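Local atomic coordinates of VP4 protein (Tellina virus 1, PDB entry 3P06), a protein that acts as the protease part of a birnavirus polyprotein and probably cleaves that polyprotein into its final products by means of a serine nucleophile. Residues G57-E60 and M61-I64; Q140-L144 and V145-A149; T165-Q168 and L169-V173. One frame throughout, in Å; residues are numbered along the deposited sequence.

Contact 1: G57-E60 and M61-I64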
# COMPACT_ATOMS: atom_id res chain seq x y z
N GLY A 57 2.05 -7.66 -8.42
CA GLY A 57 1.40 -6.39 -8.72
C GLY A 57 2.48 -5.32 -8.99
O GLY A 57 2.15 -4.17 -9.20
N LEU A 58 3.76 -5.70 -8.98
CA LEU A 58 4.88 -4.77 -9.20
C LEU A 58 5.17 -4.52 -10.66
O LEU A 58 4.86 -5.36 -11.47
CB LEU A 58 6.17 -5.29 -8.54
CG LEU A 58 5.95 -5.67 -7.09
CD1 LEU A 58 7.26 -6.19 -6.45
CD2 LEU A 58 5.34 -4.48 -6.25
N SER A 59 5.84 -3.40 -10.99
CA SER A 59 6.23 -3.15 -12.36
C SER A 59 7.75 -3.02 -12.42
O SER A 59 8.39 -3.07 -11.37
CB SER A 59 5.54 -1.91 -12.91
OG SER A 59 6.31 -0.77 -12.59
N GLU A 60 8.31 -2.83 -13.63
CA GLU A 60 9.75 -2.49 -13.82
C GLU A 60 10.27 -1.23 -13.09
O GLU A 60 11.50 -1.08 -12.87
CB GLU A 60 10.09 -2.29 -15.32
CG GLU A 60 10.21 -3.59 -16.13
CD GLU A 60 11.28 -4.59 -15.60
OE1 GLU A 60 12.48 -4.40 -15.93
OE2 GLU A 60 10.91 -5.57 -14.88
N MSE A 61 9.35 -0.32 -12.78
CA MSE A 61 9.69 0.90 -12.06
C MSE A 61 9.80 0.75 -10.58
O MSE A 61 9.87 1.72 -9.83
CB MSE A 61 8.70 2.00 -12.42
CG MSE A 61 9.00 2.53 -13.82
SE MSE A 61 7.66 3.83 -14.38
CE MSE A 61 8.40 5.45 -13.49
N VAL A 62 9.73 -0.48 -10.09
CA VAL A 62 9.94 -0.73 -8.68
C VAL A 62 11.33 -1.26 -8.53
O VAL A 62 11.75 -1.98 -9.40
CB VAL A 62 8.92 -1.82 -8.21
CG1 VAL A 62 9.25 -2.23 -6.79
CG2 VAL A 62 7.46 -1.26 -8.38
N ASN A 63 12.05 -0.93 -7.47
CA ASN A 63 13.39 -1.52 -7.26
C ASN A 63 13.18 -2.96 -6.78
O ASN A 63 12.88 -3.18 -5.58
CB ASN A 63 14.16 -0.75 -6.18
CG ASN A 63 15.62 -1.22 -6.02
OD1 ASN A 63 15.99 -2.37 -6.32
ND2 ASN A 63 16.44 -0.34 -5.53
N ILE A 64 13.34 -3.93 -7.69
CA ILE A 64 13.06 -5.31 -7.35
C ILE A 64 14.07 -5.91 -6.37
O ILE A 64 13.69 -6.72 -5.52
CB ILE A 64 12.93 -6.24 -8.61
CG1 ILE A 64 11.99 -5.60 -9.65
CG2 ILE A 64 12.34 -7.61 -8.17
CD1 ILE A 64 10.50 -5.57 -9.18
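S59 and V62 close a type I beta turn at the point where strand 54-58 gives way to the loop before helix 64-67. The backbone bond that defines the turn runs from V62 N to S59 O, 3.2 Å long with an N-H...O angle of 154°. Its donor stands 54° out of the carbonyl plane. A second bond makes the corner an ST turn as well: M61 N reaches S59 OG at 3.1 Å. The first torsion of S59 (chi1 87°) holds the hydroxyl between the backbone N and the carbonyl carbon, which carries OG forward to the M61 amide. This buried oxygen is gripped further by L98 O and Q97 NE2, so the turn is tied to strand 98-99 and the residue before it.

The packed side is apolar. L58 turns its side chain inward, and its CB meets V62 CG2 at 4.2 Å; farther out, its CD1 lies 4.3 Å from I64 CD1. L58 and I64 also rest on A47 of strand 45-48, and L58 on W103, which extends this apolar patch into the protein.

The other side is looser. E60 and M61 occupy the two central positions of the turn and are exposed; E60 starts away from M61-I64, and its OE2 forms a salt bridge with R45. The bent selenomethionine chain of M61 touches the rest of the turn mainly near its base, although it also rests on A99 and F100. At that base M61 CB passes S59 OG at 3.7 Å. On the buried side the same serine is met through its backbone, with V62 CG2 3.7 Å from S59 N and I64 CD1 3.9 Å from S59 O.

Contact 2: Q140-L144 and V145-A149; sequences QKQLL and VAKPA. With SO4 (sulfate ion), chain B.
V145 begins the second half of helix 138-149 by donating its N to K141 O, at 2.9 Å, in an i to i+4 bond that is clearly bent. K141 O takes two donors: V145 N, 39° above the carbonyl plane, and A146 N, which lies in it at 3.0 Å; the second span is five residues, the mark of a pi-type turn. A146 also offers its methyl to Q142, with CB 3.5 Å from OE1.

K147 repeats the wider spacing, its N bonding Q142 O at 2.9 Å. Its side chain and that of Q142 cross obliquely, K147 CE passing 3.8 Å from Q142 OE1. The Q142 chain, bent at its second torsion (chi2 -77°), brings the amide round to this position, and its NE2 is bonded to R159 O.

P148 has no N-H to continue the ladder, and its ring occupies the place of a donor: CD lies 3.4 Å from L143 O and 3.5 Å from Q142 O. The helix kinks here, and the axes of 140-144 and 145-149 diverge by 28°. At A149 the backbone N returns to V145 O with regular spacing.

K141, whose carbonyl anchors the widened turn, is the predicted active-site lysine. Its extended side chain rests on S102, the predicted nucleophile, consistent with the Ser/Lys dyad of this protease family. NZ bonds T124 OG1 and, at 2.6 Å, O4 of a sulfate ion probably from the crystallisation liquor, which L136 N and L137 N also hold. The inner face of the helix lies against several strands: K141 and V145 on P13 and L144 on L15 of strand 9-18, V145 and A146 on M122 of strand 122-123, and Q142 and A146 on L153 of strand 153-155.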
# COMPACT_ATOMS: atom_id res chain seq x y z
N GLN A 140 2.74 15.56 1.37
CA GLN A 140 1.92 15.49 0.15
C GLN A 140 0.88 14.34 0.17
O GLN A 140 -0.23 14.54 -0.35
CB GLN A 140 2.78 15.35 -1.09
CG GLN A 140 3.73 16.49 -1.29
CD GLN A 140 3.14 17.55 -2.17
OE1 GLN A 140 1.93 17.85 -2.11
NE2 GLN A 140 4.00 18.16 -3.01
N LYS A 141 1.23 13.20 0.78
CA LYS A 141 0.27 12.06 0.91
C LYS A 141 -0.80 12.38 1.93
O LYS A 141 -1.97 11.99 1.78
CB LYS A 141 0.97 10.71 1.12
CG LYS A 141 1.77 10.35 -0.15
CD LYS A 141 2.93 9.41 0.09
CE LYS A 141 3.34 8.81 -1.27
NZ LYS A 141 4.38 7.88 -0.80
N GLN A 142 -0.42 13.12 2.97
CA GLN A 142 -1.40 13.64 3.91
C GLN A 142 -2.37 14.55 3.17
O GLN A 142 -3.60 14.39 3.30
CB GLN A 142 -0.74 14.42 5.11
CG GLN A 142 -0.07 13.51 6.17
CD GLN A 142 -1.08 12.83 7.11
OE1 GLN A 142 -2.21 12.49 6.72
NE2 GLN A 142 -0.66 12.59 8.33
N LEU A 143 -1.83 15.50 2.40
CA LEU A 143 -2.67 16.51 1.75
C LEU A 143 -3.57 15.97 0.70
O LEU A 143 -4.70 16.45 0.54
CB LEU A 143 -1.79 17.60 1.05
CG LEU A 143 -1.16 18.60 1.95
CD1 LEU A 143 -0.05 19.37 1.19
CD2 LEU A 143 -2.20 19.56 2.41
N LEU A 144 -3.08 15.02 -0.08
CA LEU A 144 -3.81 14.59 -1.27
C LEU A 144 -4.53 13.28 -1.08
O LEU A 144 -5.34 12.91 -1.91
CB LEU A 144 -2.86 14.44 -2.47
CG LEU A 144 -2.25 15.80 -2.92
CD1 LEU A 144 -1.05 15.61 -3.88
CD2 LEU A 144 -3.30 16.78 -3.47
N VAL A 145 -4.20 12.53 -0.02
CA VAL A 145 -4.89 11.26 0.13
C VAL A 145 -5.53 11.09 1.49
O VAL A 145 -6.76 10.89 1.58
CB VAL A 145 -3.92 10.03 -0.11
CG1 VAL A 145 -4.71 8.72 0.00
CG2 VAL A 145 -3.26 10.13 -1.47
N ALA A 146 -4.71 11.10 2.55
CA ALA A 146 -5.21 10.63 3.85
C ALA A 146 -6.15 11.61 4.53
O ALA A 146 -7.21 11.21 5.10
CB ALA A 146 -4.01 10.27 4.78
N LYS A 147 -5.75 12.88 4.55
CA LYS A 147 -6.64 13.91 5.14
C LYS A 147 -7.98 14.06 4.41
O LYS A 147 -8.99 14.02 5.05
CB LYS A 147 -6.00 15.29 5.34
CG LYS A 147 -4.80 15.34 6.27
CD LYS A 147 -5.19 15.23 7.70
CE LYS A 147 -3.93 15.35 8.53
NZ LYS A 147 -4.31 15.10 9.89
N PRO A 148 -7.97 14.18 3.08
CA PRO A 148 -9.31 14.19 2.46
C PRO A 148 -10.14 12.90 2.60
O PRO A 148 -11.38 12.96 2.56
CB PRO A 148 -9.04 14.55 0.95
CG PRO A 148 -7.52 14.38 0.74
CD PRO A 148 -6.86 14.44 2.14
N ALA A 149 -9.50 11.72 2.75
CA ALA A 149 -10.24 10.47 2.93
C ALA A 149 -10.66 10.29 4.39
O ALA A 149 -11.42 9.36 4.72
CB ALA A 149 -9.36 9.23 2.46
S SO4 B . 7.30 8.27 1.12
O1 SO4 B . 7.36 7.11 1.97
O2 SO4 B . 6.37 9.22 1.73
O3 SO4 B . 8.63 8.82 1.06
O4 SO4 B . 6.93 8.02 -0.25

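Contact 3: T165-Q168 and L169-V173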
# COMPACT_ATOMS: atom_id res chain seq x y z
N THR A 165 10.81 1.73 13.11
CA THR A 165 11.21 0.33 12.93
C THR A 165 10.00 -0.53 12.48
O THR A 165 8.87 -0.17 12.74
CB THR A 165 11.85 -0.32 14.21
OG1 THR A 165 10.84 -0.48 15.20
CG2 THR A 165 13.00 0.54 14.82
N LEU A 166 10.27 -1.64 11.82
CA LEU A 166 9.20 -2.57 11.43
C LEU A 166 8.49 -3.06 12.72
O LEU A 166 7.25 -3.17 12.74
CB LEU A 166 9.79 -3.75 10.65
CG LEU A 166 10.09 -3.54 9.17
CD1 LEU A 166 10.30 -4.94 8.57
CD2 LEU A 166 8.92 -2.81 8.49
N GLU A 167 9.25 -3.28 13.79
CA GLU A 167 8.62 -3.62 15.07
C GLU A 167 7.60 -2.56 15.57
O GLU A 167 6.48 -2.92 15.99
CB GLU A 167 9.66 -3.97 16.17
CG GLU A 167 9.03 -4.58 17.41
CD GLU A 167 7.88 -5.59 17.07
OE1 GLU A 167 8.06 -6.52 16.21
OE2 GLU A 167 6.78 -5.44 17.67
N GLN A 168 7.95 -1.28 15.47
CA GLN A 168 6.97 -0.21 15.83
C GLN A 168 5.75 -0.18 14.91
O GLN A 168 4.63 0.02 15.37
CB GLN A 168 7.57 1.17 15.81
CG GLN A 168 8.50 1.42 16.97
CD GLN A 168 9.46 2.53 16.64
OE1 GLN A 168 9.40 3.13 15.54
NE2 GLN A 168 10.34 2.83 17.55
N LEU A 169 5.97 -0.38 13.61
CA LEU A 169 4.89 -0.36 12.66
C LEU A 169 3.92 -1.52 12.96
O LEU A 169 2.69 -1.33 12.93
CB LEU A 169 5.47 -0.48 11.24
CG LEU A 169 4.46 -0.64 10.11
CD1 LEU A 169 3.52 0.52 10.01
CD2 LEU A 169 5.17 -0.85 8.81
N ARG A 170 4.46 -2.72 13.25
CA ARG A 170 3.59 -3.85 13.67
C ARG A 170 2.68 -3.56 14.86
O ARG A 170 1.52 -3.98 14.87
CB ARG A 170 4.38 -5.14 13.95
CG ARG A 170 5.06 -5.63 12.72
CD ARG A 170 5.69 -6.97 12.94
NE ARG A 170 6.46 -7.27 11.74
CZ ARG A 170 7.79 -7.27 11.67
NH1 ARG A 170 8.54 -7.02 12.75
NH2 ARG A 170 8.37 -7.56 10.50
N GLN A 171 3.21 -2.86 15.86
CA GLN A 171 2.44 -2.52 17.06
C GLN A 171 1.30 -1.56 16.70
O GLN A 171 0.19 -1.70 17.17
CB GLN A 171 3.35 -1.91 18.14
CG GLN A 171 4.30 -2.91 18.88
CD GLN A 171 3.55 -4.07 19.57
OE1 GLN A 171 3.12 -3.96 20.71
NE2 GLN A 171 3.41 -5.20 18.86
N VAL A 172 1.59 -0.58 15.86
CA VAL A 172 0.67 0.47 15.49
C VAL A 172 -0.45 -0.03 14.61
O VAL A 172 -1.53 0.49 14.69
CB VAL A 172 1.45 1.59 14.76
CG1 VAL A 172 0.60 2.31 13.78
CG2 VAL A 172 2.12 2.57 15.77
N VAL A 173 -0.23 -1.02 13.74
CA VAL A 173 -1.31 -1.50 12.86
C VAL A 173 -2.21 -2.49 13.58
O VAL A 173 -3.27 -2.82 13.06
CB VAL A 173 -0.83 -2.13 11.48
CG1 VAL A 173 0.01 -1.11 10.68
CG2 VAL A 173 -0.07 -3.44 11.66
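L166 O accepts R170 N at 2.9 Å, an almost straight bond (169°). R170 CG comes within 3.3 Å of the same oxygen. From there the arginine chain runs extended, and L166 lies over one face of the guanidinium, with CD1 3.8 Å from NH2. At the guanidinium edge, close to its plane, E167 OE1 forms a long salt bridge with NH1 (3.5 Å), the carboxylate and guanidinium planes being 40° apart. R170 NE turns to T112 OG1, which gives the flat group a second anchor.

E167 CG lies opposite the backbone N (chi1 -169°), and the bend that follows sets the other oxygen, OE2, 3.6 Å from Q171 NE2. On the buried flank, L166 CD2 meets L169 CD2 at 4.2 Å; these leucines pack on helix 104-111, L166 against C108 and L169 against A105 and A109.

Two reciprocal bonds hold the first turn: Q168 N to T165 OG1 at 3.0 Å, and T165 N to Q168 OE1 at 3.1 Å. Q168 OE1 also accepts from V164 N. With T165 as N-cap, this exchange is a capping box that closes the N-terminal turn of helix 166-173.

Overall arrangement
The three contacts follow one another along the chain and do not touch. The centre of contact 1 is about 24 Å from those of contacts 2 and 3, and the centres of the last two are about 21 Å apart; nearest atoms are about 12 Å apart for contacts 1 and 2 and for contacts 2 and 3, and about 14 Å for contacts 1 and 3. Only contact 2 comes close to the predicted nucleophile S102. It supplies the K141 side chain, about 4 Å from that of S102, whereas V62 of contact 1 and L169 of contact 3 stand about 9 and 11 Å from it, side chain to side chain. Contact 3 also contributes V173 to the urea pocket.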